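Local coordinates for N-alpha-acetyltransferase 30 (Saccharomyces cerevisiae, PDB 6YGA) that catalyses, as the catalytic subunit of the NatC complex, transfer of an acetyl group from acetyl-CoA to the N-terminal methionine of proteins such as the L-A virus Gag protein, at the interface of chains A and B. Numbering follows the deposited sequence. Chains: chain A, N-alpha-acetyltransferase 30; chain B, N-alpha-acetyltransferase 35, NatC auxiliary subunit.

The interface of chains A and B. Residues chain A 10-11, 37, 41; chain B 37-40.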
# COMPACT_ATOMS: atom_id res chain seq x y z
N ILE A 10 5.39 18.46 33.44
CA ILE A 10 6.52 18.66 32.54
C ILE A 10 7.78 19.01 33.33
O ILE A 10 8.90 18.78 32.85
CB ILE A 10 6.19 19.73 31.49
CG1 ILE A 10 7.20 19.71 30.35
CG2 ILE A 10 6.14 21.12 32.14
CD1 ILE A 10 7.22 18.40 29.58
N ARG A 11 7.62 19.56 34.53
CA ARG A 11 8.78 19.91 35.34
C ARG A 11 9.49 18.67 35.89
O ARG A 11 10.70 18.71 36.11
CB ARG A 11 8.36 20.83 36.49
CG ARG A 11 7.71 22.13 36.03
CD ARG A 11 8.72 23.06 35.38
NE ARG A 11 9.47 23.84 36.36
CZ ARG A 11 9.34 25.15 36.53
NH1 ARG A 11 8.49 25.83 35.78
NH2 ARG A 11 10.05 25.78 37.46
N ARG A 37 10.02 14.71 22.95
CA ARG A 37 10.03 16.14 23.22
C ARG A 37 9.11 16.89 22.27
O ARG A 37 8.59 17.96 22.62
CB ARG A 37 11.46 16.67 23.14
CG ARG A 37 11.72 17.86 24.02
CD ARG A 37 13.09 17.80 24.66
NE ARG A 37 13.14 16.88 25.79
CZ ARG A 37 12.80 17.20 27.03
NH1 ARG A 37 12.37 18.42 27.31
NH2 ARG A 37 12.89 16.30 28.01
N ASN A 41 6.62 18.58 25.11
CA ASN A 41 6.90 19.99 25.31
C ASN A 41 5.87 20.89 24.65
O ASN A 41 5.54 21.96 25.18
CB ASN A 41 8.31 20.32 24.80
CG ASN A 41 9.39 19.88 25.77
OD1 ASN A 41 9.48 18.70 26.12
ND2 ASN A 41 10.21 20.82 26.21
N PRO B 37 12.55 23.62 32.65
CA PRO B 37 12.53 22.23 32.17
C PRO B 37 11.71 22.03 30.91
O PRO B 37 12.05 21.15 30.10
CB PRO B 37 11.93 21.46 33.35
CG PRO B 37 12.20 22.31 34.54
CD PRO B 37 12.10 23.73 34.05
N GLU B 38 10.65 22.81 30.72
CA GLU B 38 9.81 22.66 29.54
C GLU B 38 10.42 23.30 28.30
O GLU B 38 9.92 23.08 27.19
CB GLU B 38 8.43 23.27 29.79
CG GLU B 38 8.37 24.78 29.59
CD GLU B 38 8.74 25.57 30.84
OE1 GLU B 38 9.02 24.95 31.89
OE2 GLU B 38 8.75 26.82 30.77
N ALA B 39 11.50 24.06 28.45
CA ALA B 39 11.98 24.90 27.36
C ALA B 39 12.90 24.14 26.42
O ALA B 39 13.65 23.23 26.81
CB ALA B 39 12.71 26.12 27.93
N ILE B 40 12.84 24.53 25.14
CA ILE B 40 13.73 24.05 24.09
C ILE B 40 14.27 25.27 23.36
O ILE B 40 13.50 26.15 22.98
CB ILE B 40 13.02 23.12 23.10
CG1 ILE B 40 12.37 21.93 23.80
CG2 ILE B 40 13.98 22.62 22.03
CD1 ILE B 40 11.53 21.10 22.87
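A short segment of the auxiliary subunit, running from the linker after helix 25-34 into the start of strand 40-42 of chain B, packs against the GNAT-fold catalytic subunit in this mostly apolar heteromeric interface, helping to join the two within the NatC complex. The segment turns at B:Pro37 and B:Glu38 and becomes extended from B:Ala39. On chain A the surface comes from A:Ile10 and A:Arg11, just ahead of helix 13-26, and from A:Arg37 and A:Asn41, in and just past helix 33-40. The amide nitrogen ND2 of A:Asn41 gives a hydrogen bond to the backbone carbonyl O of B:Glu38 at 2.5 Å, short but strongly bent, 117° at the hydrogen. The donor sits well above the carbonyl plane, so the bond is poorly directed. Next to it, the tip CD1 of B:Ile40 reaches CG of A:Arg37 at 3.4 Å and CG of A:Asn41 at 3.8 Å, crossing both chains obliquely. At the other end, A:Arg11 bends at chi2 and chi3 and crosses B:Pro37 obliquely, its NE 3.5 Å from CD of the ring. CB of B:Glu38 meets CG1 of A:Ile10 at 3.8 Å, the two side chains at about a right angle. The carboxylate of B:Glu38 lies beside the guanidinium of A:Arg11, their planes 29° apart; OE1 stays 4.0 Å from NH1, so any attraction is probably long-range. The patch thus fastens the auxiliary subunit beside the first two helices of the acetyltransferase.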